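SusD homolog (Bacteroides thetaiotaomicron, PDB 4MRU) probably binds mucin O-glycans at the cell surface as a SusD-like, TPR-type outer-membrane lipoprotein of a glycan uptake system. Local coordinates at residues A[32-43]-A[319-327]; A[186-197]-A[235-243]. One frame throughout, in Å; residues are numbered along the deposited sequence.

Contact 1: A[32-43]-A[319-327]. With EDO (1,2-ethanediol), chain F.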
loop_
_atom_site.group_PDB
_atom_site.type_symbol
_atom_site.label_atom_id
_atom_site.label_comp_id
_atom_site.label_asym_id
_atom_site.label_seq_id
_atom_site.Cartn_x
_atom_site.Cartn_y
_atom_site.Cartn_z
ATOM N N GLN A 32 9.518 -9.876 -9.082
ATOM C CA GLN A 32 8.156 -9.353 -9.255
ATOM C C GLN A 32 7.205 -9.905 -8.194
ATOM O O GLN A 32 6.283 -9.214 -7.744
ATOM C CB GLN A 32 7.634 -9.660 -10.669
ATOM C CG GLN A 32 8.436 -8.938 -11.731
ATOM C CD GLN A 32 8.006 -9.192 -13.177
ATOM O OE1 GLN A 32 7.475 -10.245 -13.541
ATOM N NE2 GLN A 32 8.285 -8.229 -14.009
ATOM N N GLY A 33 7.472 -11.133 -7.746
ATOM C CA GLY A 33 6.713 -11.756 -6.676
ATOM C C GLY A 33 7.052 -11.348 -5.272
ATOM O O GLY A 33 6.514 -11.903 -4.325
ATOM N N LEU A 34 7.951 -10.387 -5.126
ATOM C CA LEU A 34 8.289 -9.835 -3.787
ATOM C C LEU A 34 7.797 -8.414 -3.598
ATOM O O LEU A 34 8.089 -7.754 -2.575
ATOM C CB LEU A 34 9.789 -9.894 -3.626
ATOM C CG LEU A 34 10.329 -11.301 -3.346
ATOM C CD1 LEU A 34 11.834 -11.365 -3.572
ATOM C CD2 LEU A 34 9.984 -11.740 -1.931
ATOM N N VAL A 35 7.098 -7.901 -4.589
ATOM C CA VAL A 35 6.464 -6.586 -4.523
ATOM C C VAL A 35 5.183 -6.777 -3.725
ATOM O O VAL A 35 5.162 -6.517 -2.513
ATOM C CB VAL A 35 6.246 -5.967 -5.929
ATOM C CG1 VAL A 35 5.450 -4.677 -5.839
ATOM C CG2 VAL A 35 7.584 -5.711 -6.594
ATOM N N ILE A 36 4.133 -7.313 -4.352
ATOM C CA ILE A 36 3.013 -7.770 -3.564
ATOM C C ILE A 36 3.308 -9.244 -3.467
ATOM O O ILE A 36 3.404 -9.925 -4.507
ATOM C CB ILE A 36 1.648 -7.530 -4.214
ATOM C CG1 ILE A 36 1.426 -6.055 -4.581
ATOM C CG2 ILE A 36 0.546 -7.997 -3.272
ATOM C CD1 ILE A 36 1.127 -5.135 -3.442
ATOM N N PRO A 37 3.587 -9.740 -2.256
ATOM C CA PRO A 37 4.110 -11.123 -2.187
ATOM C C PRO A 37 3.195 -12.187 -2.829
ATOM O O PRO A 37 2.007 -12.322 -2.515
ATOM C CB PRO A 37 4.265 -11.376 -0.702
ATOM C CG PRO A 37 3.680 -10.203 -0.022
ATOM C CD PRO A 37 3.519 -9.089 -0.935
ATOM N N ALA A 38 3.806 -12.961 -3.691
ATOM C CA ALA A 38 3.118 -14.012 -4.401
ATOM C C ALA A 38 3.202 -15.370 -3.702
ATOM O O ALA A 38 2.588 -16.330 -4.179
ATOM C CB ALA A 38 3.696 -14.104 -5.803
ATOM N N GLN A 39 3.955 -15.450 -2.596
ATOM C CA GLN A 39 3.944 -16.610 -1.723
ATOM C C GLN A 39 2.965 -16.371 -0.595
ATOM O O GLN A 39 3.127 -15.393 0.145
ATOM C CB GLN A 39 5.328 -16.872 -1.110
ATOM C CG GLN A 39 6.470 -17.054 -2.092
ATOM C CD GLN A 39 7.847 -16.817 -1.442
ATOM O OE1 GLN A 39 8.615 -17.764 -1.308
ATOM N NE2 GLN A 39 8.151 -15.549 -1.011
ATOM N N GLU A 40 2.022 -17.296 -0.408
ATOM C CA GLU A 40 0.957 -17.106 0.563
ATOM C C GLU A 40 1.522 -17.003 1.979
ATOM O O GLU A 40 0.958 -16.308 2.837
ATOM C CB GLU A 40 -0.109 -18.221 0.486
ATOM C CG GLU A 40 0.327 -19.637 0.814
ATOM C CD GLU A 40 0.942 -20.432 -0.346
ATOM O OE1 GLU A 40 1.365 -19.872 -1.383
ATOM O OE2 GLU A 40 1.056 -21.652 -0.186
ATOM N N HIS A 41 2.620 -17.684 2.249
ATOM C CA HIS A 41 3.156 -17.661 3.604
ATOM C C HIS A 41 3.592 -16.228 3.990
ATOM O O HIS A 41 3.398 -15.808 5.119
ATOM C CB HIS A 41 4.318 -18.623 3.774
ATOM C CG HIS A 41 4.897 -18.584 5.153
ATOM N ND1 HIS A 41 5.975 -17.788 5.476
ATOM C CD2 HIS A 41 4.523 -19.202 6.299
ATOM C CE1 HIS A 41 6.241 -17.909 6.767
ATOM N NE2 HIS A 41 5.359 -18.746 7.297
ATOM N N LEU A 42 4.178 -15.506 3.052
ATOM C CA LEU A 42 4.591 -14.116 3.244
ATOM C C LEU A 42 3.383 -13.159 3.155
ATOM O O LEU A 42 3.197 -12.305 4.012
ATOM C CB LEU A 42 5.679 -13.747 2.244
ATOM C CG LEU A 42 6.191 -12.309 2.224
ATOM C CD1 LEU A 42 6.465 -11.740 3.606
ATOM C CD2 LEU A 42 7.458 -12.274 1.364
ATOM N N TYR A 43 2.528 -13.368 2.167
ATOM C CA TYR A 43 1.310 -12.579 1.991
ATOM C C TYR A 43 0.494 -12.467 3.306
ATOM O O TYR A 43 0.012 -11.384 3.664
ATOM C CB TYR A 43 0.444 -13.140 0.830
ATOM C CG TYR A 43 -0.700 -12.228 0.477
ATOM C CD1 TYR A 43 -1.868 -12.245 1.222
ATOM C CD2 TYR A 43 -0.626 -11.336 -0.617
ATOM C CE1 TYR A 43 -2.936 -11.407 0.908
ATOM C CE2 TYR A 43 -1.676 -10.450 -0.892
ATOM C CZ TYR A 43 -2.821 -10.488 -0.124
ATOM O OH TYR A 43 -3.873 -9.635 -0.390
ATOM N N SER A 319 -6.990 -16.883 -10.413
ATOM C CA SER A 319 -6.339 -16.370 -11.619
ATOM C C SER A 319 -6.097 -14.868 -11.616
ATOM O O SER A 319 -5.520 -14.339 -12.566
ATOM C CB SER A 319 -7.184 -16.655 -12.869
ATOM O OG SER A 319 -7.705 -17.968 -12.858
ATOM N N ASP A 320 -6.520 -14.159 -10.560
ATOM C CA ASP A 320 -6.421 -12.720 -10.554
ATOM C C ASP A 320 -4.954 -12.255 -10.493
ATOM O O ASP A 320 -4.131 -12.914 -9.850
ATOM C CB ASP A 320 -7.116 -12.152 -9.345
ATOM C CG ASP A 320 -8.623 -12.349 -9.370
ATOM O OD1 ASP A 320 -9.187 -12.790 -10.386
ATOM O OD2 ASP A 320 -9.247 -12.023 -8.343
ATOM N N PRO A 321 -4.629 -11.101 -11.116
ATOM C CA PRO A 321 -3.289 -10.524 -11.017
ATOM C C PRO A 321 -3.113 -9.779 -9.702
ATOM O O PRO A 321 -4.103 -9.538 -9.016
ATOM C CB PRO A 321 -3.255 -9.543 -12.179
ATOM C CG PRO A 321 -4.689 -9.110 -12.306
ATOM C CD PRO A 321 -5.486 -10.333 -12.039
ATOM N N TYR A 322 -1.870 -9.465 -9.339
ATOM C CA TYR A 322 -1.603 -8.580 -8.247
ATOM C C TYR A 322 -1.444 -7.157 -8.804
ATOM O O TYR A 322 -0.630 -6.943 -9.732
ATOM C CB TYR A 322 -0.348 -9.001 -7.504
ATOM C CG TYR A 322 -0.392 -10.346 -6.861
ATOM C CD1 TYR A 322 -0.877 -10.511 -5.564
ATOM C CD2 TYR A 322 0.085 -11.465 -7.518
ATOM C CE1 TYR A 322 -0.895 -11.765 -4.951
ATOM C CE2 TYR A 322 0.025 -12.729 -6.934
ATOM C CZ TYR A 322 -0.440 -12.862 -5.627
ATOM O OH TYR A 322 -0.478 -14.114 -5.028
ATOM N N VAL A 323 -2.164 -6.187 -8.241
ATOM C CA VAL A 323 -2.223 -4.842 -8.824
ATOM C C VAL A 323 -1.216 -3.963 -8.126
ATOM O O VAL A 323 -1.358 -3.679 -6.931
ATOM C CB VAL A 323 -3.660 -4.240 -8.741
ATOM C CG1 VAL A 323 -3.718 -2.825 -9.315
ATOM C CG2 VAL A 323 -4.692 -5.126 -9.457
ATOM N N TRP A 324 -0.179 -3.534 -8.859
ATOM C CA TRP A 324 0.844 -2.667 -8.268
ATOM C C TRP A 324 0.505 -1.166 -8.307
ATOM O O TRP A 324 0.563 -0.509 -7.307
ATOM C CB TRP A 324 2.139 -2.826 -8.997
ATOM C CG TRP A 324 2.806 -4.171 -8.870
ATOM C CD1 TRP A 324 2.330 -5.274 -8.272
ATOM C CD2 TRP A 324 4.080 -4.503 -9.384
ATOM N NE1 TRP A 324 3.245 -6.307 -8.375
ATOM C CE2 TRP A 324 4.341 -5.834 -9.045
ATOM C CE3 TRP A 324 5.044 -3.790 -10.092
ATOM C CZ2 TRP A 324 5.542 -6.484 -9.404
ATOM C CZ3 TRP A 324 6.243 -4.392 -10.398
ATOM C CH2 TRP A 324 6.480 -5.734 -10.068
HETATM N N MSE A 325 0.198 -0.634 -9.479
HETATM C CA MSE A 325 -0.017 0.797 -9.638
HETATM C C MSE A 325 -0.966 1.007 -10.772
HETATM O O MSE A 325 -0.801 0.447 -11.846
HETATM C CB MSE A 325 1.314 1.491 -9.909
HETATM C CG MSE A 325 1.010 2.962 -10.204
HETATM SE SE MSE A 325 1.457 4.309 -8.865
HETATM C CE MSE A 325 3.234 3.550 -8.414
ATOM N N THR A 326 -1.989 1.835 -10.519
ATOM C CA THR A 326 -3.001 2.103 -11.516
ATOM C C THR A 326 -3.104 3.580 -11.903
ATOM O O THR A 326 -2.672 4.497 -11.195
ATOM C CB THR A 326 -4.386 1.710 -11.023
ATOM O OG1 THR A 326 -4.761 2.604 -9.950
ATOM C CG2 THR A 326 -4.409 0.254 -10.602
ATOM N N ALA A 327 -3.692 3.782 -13.058
ATOM C CA ALA A 327 -4.023 5.128 -13.540
ATOM C C ALA A 327 -4.838 5.909 -12.534
ATOM O O ALA A 327 -4.616 7.091 -12.377
ATOM C CB ALA A 327 -4.761 5.037 -14.855
HETATM C C1 EDO F . 4.065 -1.242 -5.392
HETATM O O1 EDO F . 4.216 -0.849 -4.023
HETATM C C2 EDO F . 2.773 -1.984 -5.390
HETATM O O2 EDO F . 1.826 -0.997 -5.023
HETATM O O HOH W 1 3.735 -8.799 -6.869
HETATM O O HOH W 2 0.535 -14.748 -2.158
HETATM O O HOH W 3 0.722 -16.079 -6.098
#
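W324 NE1, Q32 O and I36 O all bind one water, which joins the two segments. It accepts from W324 NE1 at 3.0 Å and donates to both carbonyls, the shorter bond going to I36 O. The indole N-H is thus satisfied inside a buried contact, and the water ties the carbonyls on both sides of loop residues 33-35 to the ring. V35 covers one face of the indole. Its CG1, anti to the backbone N (chi1 174°), forms a CH-pi contact 3.7 Å from the centroid of the five-membered ring, 13° off the normal, while CG2 lies against CZ2 and CH2. Q32 takes the edge, with its backbone O 3.3 Å from W324 CZ2; its amide reaches past the indole to D185 and D186. With an alanine at W324, V35 would probably lose the flat surface it packs on, and the bridging water its indole donor.

Farther along, I36 CG2 packs 3.7 Å from Y322 CD1, and I36 O lies over one face of the tyrosine ring. Y43 CE2 comes to the edge of this ring, and A38 CB touches Y322 CE2. Y322 OH hydrogen-bonds two waters; one of them donates to P37 O, the other to A38 O. The hydroxyl is bound to S248 N as well. O2 of an ethanediol, probably from the crystallisation liquor, donates to W324 O at 2.7 Å, and its C1 touches V35 CG1.

The contact sets the connection between helices 24-32 and 40-54 against strand 322-325, beside strand 239-241. There W324 and M325 both face A239 in a classic beta bulge, and T326 N-caps helix 327-339 through its side chain.

Contact 2: A[186-197]-A[235-243]. With EDO (1,2-ethanediol), chain J.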
loop_
_atom_site.group_PDB
_atom_site.type_symbol
_atom_site.label_atom_id
_atom_site.label_comp_id
_atom_site.label_asym_id
_atom_site.label_seq_id
_atom_site.Cartn_x
_atom_site.Cartn_y
_atom_site.Cartn_z
ATOM N N ASP A 186 6.473 -10.740 -16.327
ATOM C CA ASP A 186 4.996 -10.999 -16.301
ATOM C C ASP A 186 4.171 -9.834 -15.832
ATOM O O ASP A 186 3.006 -9.979 -15.393
ATOM C CB ASP A 186 4.710 -12.257 -15.466
ATOM C CG ASP A 186 5.104 -13.542 -16.217
ATOM O OD1 ASP A 186 5.424 -13.475 -17.417
ATOM O OD2 ASP A 186 5.049 -14.621 -15.610
ATOM N N VAL A 187 4.766 -8.653 -15.933
ATOM C CA VAL A 187 4.073 -7.388 -15.626
ATOM C C VAL A 187 3.774 -6.716 -16.955
ATOM O O VAL A 187 2.605 -6.540 -17.309
ATOM C CB VAL A 187 4.897 -6.485 -14.710
ATOM C CG1 VAL A 187 4.268 -5.083 -14.572
ATOM C CG2 VAL A 187 4.992 -7.129 -13.335
ATOM N N TYR A 188 4.829 -6.391 -17.705
ATOM C CA TYR A 188 4.659 -5.698 -18.999
ATOM C C TYR A 188 5.152 -6.475 -20.214
ATOM O O TYR A 188 5.188 -5.929 -21.333
ATOM C CB TYR A 188 5.340 -4.331 -18.936
ATOM C CG TYR A 188 4.614 -3.309 -18.112
ATOM C CD1 TYR A 188 3.266 -3.017 -18.331
ATOM C CD2 TYR A 188 5.283 -2.588 -17.146
ATOM C CE1 TYR A 188 2.619 -2.048 -17.588
ATOM C CE2 TYR A 188 4.651 -1.622 -16.413
ATOM C CZ TYR A 188 3.318 -1.351 -16.633
ATOM O OH TYR A 188 2.747 -0.347 -15.886
ATOM N N TYR A 189 5.492 -7.752 -20.028
ATOM C CA TYR A 189 5.901 -8.614 -21.123
ATOM C C TYR A 189 6.893 -7.918 -22.038
ATOM O O TYR A 189 6.819 -7.984 -23.261
ATOM C CB TYR A 189 4.653 -9.091 -21.871
ATOM C CG TYR A 189 3.713 -9.862 -20.939
ATOM C CD1 TYR A 189 3.929 -11.200 -20.672
ATOM C CD2 TYR A 189 2.641 -9.223 -20.292
ATOM C CE1 TYR A 189 3.083 -11.908 -19.815
ATOM C CE2 TYR A 189 1.815 -9.902 -19.436
ATOM C CZ TYR A 189 2.036 -11.253 -19.204
ATOM O OH TYR A 189 1.212 -11.944 -18.357
ATOM N N GLY A 190 7.844 -7.253 -21.430
ATOM C CA GLY A 190 9.011 -6.764 -22.185
ATOM C C GLY A 190 8.866 -5.364 -22.750
ATOM O O GLY A 190 9.760 -4.897 -23.428
ATOM N N LYS A 191 7.759 -4.677 -22.476
ATOM C CA LYS A 191 7.521 -3.362 -23.052
ATOM C C LYS A 191 8.160 -2.278 -22.204
ATOM O O LYS A 191 7.603 -1.818 -21.199
ATOM C CB LYS A 191 6.002 -3.131 -23.241
ATOM C CG LYS A 191 5.639 -1.865 -24.011
ATOM C CD LYS A 191 5.770 -2.091 -25.515
ATOM C CE LYS A 191 5.494 -0.816 -26.288
ATOM N NZ LYS A 191 5.938 -1.010 -27.696
ATOM N N LEU A 192 9.353 -1.861 -22.617
ATOM C CA LEU A 192 10.141 -0.933 -21.822
ATOM C C LEU A 192 9.474 0.434 -21.693
ATOM O O LEU A 192 9.648 1.118 -20.685
ATOM C CB LEU A 192 11.524 -0.780 -22.430
ATOM C CG LEU A 192 12.348 -2.064 -22.593
ATOM C CD1 LEU A 192 13.763 -1.692 -22.985
ATOM C CD2 LEU A 192 12.360 -2.952 -21.349
ATOM N N GLN A 193 8.698 0.837 -22.698
ATOM C CA GLN A 193 7.929 2.081 -22.649
ATOM C C GLN A 193 6.982 2.091 -21.469
ATOM O O GLN A 193 6.817 3.090 -20.776
ATOM C CB GLN A 193 7.156 2.282 -23.995
ATOM C CG GLN A 193 8.055 2.525 -25.198
ATOM C CD GLN A 193 8.891 1.304 -25.674
ATOM O OE1 GLN A 193 8.625 0.153 -25.308
ATOM N NE2 GLN A 193 9.916 1.577 -26.495
ATOM N N GLN A 194 6.346 0.953 -21.216
ATOM C CA GLN A 194 5.425 0.856 -20.078
ATOM C C GLN A 194 6.193 0.832 -18.769
ATOM O O GLN A 194 5.739 1.430 -17.806
ATOM C CB GLN A 194 4.507 -0.368 -20.212
ATOM C CG GLN A 194 3.421 -0.153 -21.260
ATOM C CD GLN A 194 2.581 -1.391 -21.444
ATOM O OE1 GLN A 194 3.107 -2.507 -21.567
ATOM N NE2 GLN A 194 1.280 -1.219 -21.403
ATOM N N TRP A 195 7.342 0.140 -18.718
ATOM C CA TRP A 195 8.203 0.210 -17.528
ATOM C C TRP A 195 8.568 1.662 -17.197
ATOM O O TRP A 195 8.584 2.022 -16.009
ATOM C CB TRP A 195 9.458 -0.652 -17.672
ATOM C CG TRP A 195 9.191 -2.083 -17.412
ATOM C CD1 TRP A 195 9.192 -3.102 -18.303
ATOM C CD2 TRP A 195 8.812 -2.648 -16.149
ATOM N NE1 TRP A 195 8.874 -4.291 -17.682
ATOM C CE2 TRP A 195 8.620 -4.042 -16.358
ATOM C CE3 TRP A 195 8.583 -2.114 -14.880
ATOM C CZ2 TRP A 195 8.218 -4.899 -15.332
ATOM C CZ3 TRP A 195 8.173 -2.971 -13.844
ATOM C CH2 TRP A 195 8.037 -4.357 -14.069
ATOM N N ARG A 196 8.791 2.521 -18.204
ATOM C CA ARG A 196 9.090 3.935 -17.881
ATOM C C ARG A 196 7.892 4.688 -17.272
ATOM O O ARG A 196 8.064 5.476 -16.347
ATOM C CB ARG A 196 9.617 4.707 -19.099
ATOM C CG ARG A 196 10.981 4.170 -19.535
ATOM C CD ARG A 196 11.610 5.081 -20.575
ATOM N NE ARG A 196 12.019 6.302 -19.932
ATOM C CZ ARG A 196 11.748 7.530 -20.348
ATOM N NH1 ARG A 196 11.068 7.761 -21.455
ATOM N NH2 ARG A 196 12.200 8.545 -19.637
ATOM N N LEU A 197 6.689 4.451 -17.786
ATOM C CA LEU A 197 5.503 5.040 -17.210
ATOM C C LEU A 197 5.393 4.642 -15.750
ATOM O O LEU A 197 5.135 5.486 -14.846
ATOM C CB LEU A 197 4.254 4.606 -17.965
ATOM C CG LEU A 197 4.175 5.058 -19.432
ATOM C CD1 LEU A 197 2.893 4.499 -20.049
ATOM C CD2 LEU A 197 4.233 6.562 -19.517
ATOM N N ASN A 235 -5.868 2.902 -18.128
ATOM C CA ASN A 235 -5.907 1.637 -17.430
ATOM C C ASN A 235 -5.125 0.501 -18.153
ATOM O O ASN A 235 -4.641 -0.419 -17.537
ATOM C CB ASN A 235 -7.358 1.234 -17.200
ATOM C CG ASN A 235 -7.933 1.887 -15.946
ATOM O OD1 ASN A 235 -7.292 1.927 -14.887
ATOM N ND2 ASN A 235 -9.140 2.390 -16.053
ATOM N N ASP A 236 -5.005 0.586 -19.474
ATOM C CA ASP A 236 -4.217 -0.407 -20.225
ATOM C C ASP A 236 -2.741 -0.404 -19.839
ATOM O O ASP A 236 -2.080 -1.407 -20.040
ATOM C CB ASP A 236 -4.332 -0.176 -21.732
ATOM C CG ASP A 236 -5.657 -0.666 -22.300
ATOM O OD1 ASP A 236 -6.378 -1.466 -21.623
ATOM O OD2 ASP A 236 -5.973 -0.233 -23.423
ATOM N N ASP A 237 -2.245 0.690 -19.263
ATOM C CA ASP A 237 -0.865 0.759 -18.842
ATOM C C ASP A 237 -0.662 0.445 -17.341
ATOM O O ASP A 237 0.425 0.621 -16.841
ATOM C CB ASP A 237 -0.300 2.138 -19.192
ATOM C CG ASP A 237 -0.174 2.336 -20.701
ATOM O OD1 ASP A 237 0.129 1.320 -21.377
ATOM O OD2 ASP A 237 -0.343 3.473 -21.194
ATOM N N ASN A 238 -1.705 0.035 -16.632
ATOM C CA ASN A 238 -1.571 -0.290 -15.221
ATOM C C ASN A 238 -0.508 -1.372 -15.064
ATOM O O ASN A 238 -0.402 -2.254 -15.925
ATOM C CB ASN A 238 -2.899 -0.805 -14.629
ATOM C CG ASN A 238 -3.993 0.266 -14.576
ATOM O OD1 ASN A 238 -3.730 1.456 -14.686
ATOM N ND2 ASN A 238 -5.226 -0.175 -14.352
ATOM N N ALA A 239 0.222 -1.325 -13.954
ATOM C CA ALA A 239 1.244 -2.305 -13.615
ATOM C C ALA A 239 0.591 -3.419 -12.791
ATOM O O ALA A 239 0.196 -3.190 -11.637
ATOM C CB ALA A 239 2.341 -1.666 -12.826
ATOM N N LEU A 240 0.453 -4.587 -13.412
ATOM C CA LEU A 240 -0.124 -5.745 -12.781
ATOM C C LEU A 240 0.869 -6.870 -12.906
ATOM O O LEU A 240 1.427 -7.083 -14.008
ATOM C CB LEU A 240 -1.390 -6.170 -13.489
ATOM C CG LEU A 240 -2.748 -5.555 -13.191
ATOM C CD1 LEU A 240 -2.709 -4.060 -13.189
ATOM C CD2 LEU A 240 -3.698 -6.107 -14.256
ATOM N N PHE A 241 1.067 -7.637 -11.831
ATOM C CA PHE A 241 1.860 -8.868 -11.905
ATOM C C PHE A 241 0.886 -9.996 -12.182
ATOM O O PHE A 241 0.082 -10.383 -11.331
ATOM C CB PHE A 241 2.683 -9.079 -10.630
ATOM C CG PHE A 241 3.467 -10.351 -10.593
ATOM C CD1 PHE A 241 4.277 -10.736 -11.667
ATOM C CD2 PHE A 241 3.446 -11.151 -9.452
ATOM C CE1 PHE A 241 5.040 -11.877 -11.615
ATOM C CE2 PHE A 241 4.210 -12.302 -9.397
ATOM C CZ PHE A 241 4.992 -12.671 -10.477
ATOM N N HIS A 242 0.948 -10.516 -13.398
ATOM C CA HIS A 242 0.091 -11.583 -13.821
ATOM C C HIS A 242 0.675 -12.919 -13.418
ATOM O O HIS A 242 1.899 -13.168 -13.535
ATOM C CB HIS A 242 -0.065 -11.557 -15.356
ATOM C CG HIS A 242 -0.567 -10.264 -15.887
ATOM N ND1 HIS A 242 0.267 -9.207 -16.145
ATOM C CD2 HIS A 242 -1.817 -9.835 -16.179
ATOM C CE1 HIS A 242 -0.435 -8.189 -16.609
ATOM N NE2 HIS A 242 -1.703 -8.537 -16.618
ATOM N N VAL A 243 -0.185 -13.814 -12.977
ATOM C CA VAL A 243 0.277 -15.076 -12.489
ATOM C C VAL A 243 -0.686 -16.179 -12.922
ATOM O O VAL A 243 -1.876 -15.919 -13.064
ATOM C CB VAL A 243 0.360 -15.091 -10.957
ATOM C CG1 VAL A 243 1.467 -14.173 -10.465
ATOM C CG2 VAL A 243 -0.977 -14.702 -10.348
HETATM C C1 EDO J . 2.041 -14.732 -17.076
HETATM O O1 EDO J . 1.189 -14.450 -18.169
HETATM C C2 EDO J . 1.233 -15.490 -16.033
HETATM O O2 EDO J . 0.268 -16.352 -16.649
HETATM O O HOH W 4 3.860 -14.847 -13.137
HETATM O O HOH W 5 0.653 -4.851 -16.327
#
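D237 O lies at the edge of the Y188 ring, near its plane, and accepts from Y188 OH at 2.7 Å. Q194 CB sits 3.4 Å above the centre of one face of this ring and V187 CG1 near the rim of the opposite face, while A239 CB packs against the hydroxyl end. W195 lies at another edge of Y188 and receives Y188 CD2 over its own face. The imidazole of H242 has D186 O in its plane, and V187 O also lies at its edge; the Y189 ring meets it obliquely.

D186 O is gripped twice, by H242 N at 2.9 Å and by H242 ND1 at 2.9 Å, from opposite faces of the carbonyl plane. This pair fixes the rotation of the imidazole, whose CG lies beside the backbone N (chi1 -56°). V187 CA adds a CA-H...O contact to L240 O, and V187 CG2 packs on F241 CD1. At the other end, Q194 NE2 gives a nearly straight bond (171°) to the anti lone pair of D237 OD1, 2.8 Å away, with the amide and carboxylate planes almost perpendicular.

The loop before helix 192-209 thus lies along strand 239-241, while the beginning of the helix rests on the 3-10 segment 235-237; W195 reaches from the helix to helix 104-125.

From the N terminus, the chain first passes 32-43, the connection between helices 24-32 and 40-54, then runs through helices 81-100, 104-125 and 152-173 to 186-197. Contact 2 closes the smaller loop when the chain returns at 235-243, after helices 192-209 and 216-229. Contact 1 closes the larger one at 319-327, so contact 2 falls wholly within its span and the two do not cross. They meet in the sheet, where strand 239-241 of contact 2 pairs antiparallel with strand 322-325 of contact 1. Q32 of contact 1 also touches F241 of contact 2. Together they join the N-terminal helices and helix 192-209 through one small sheet.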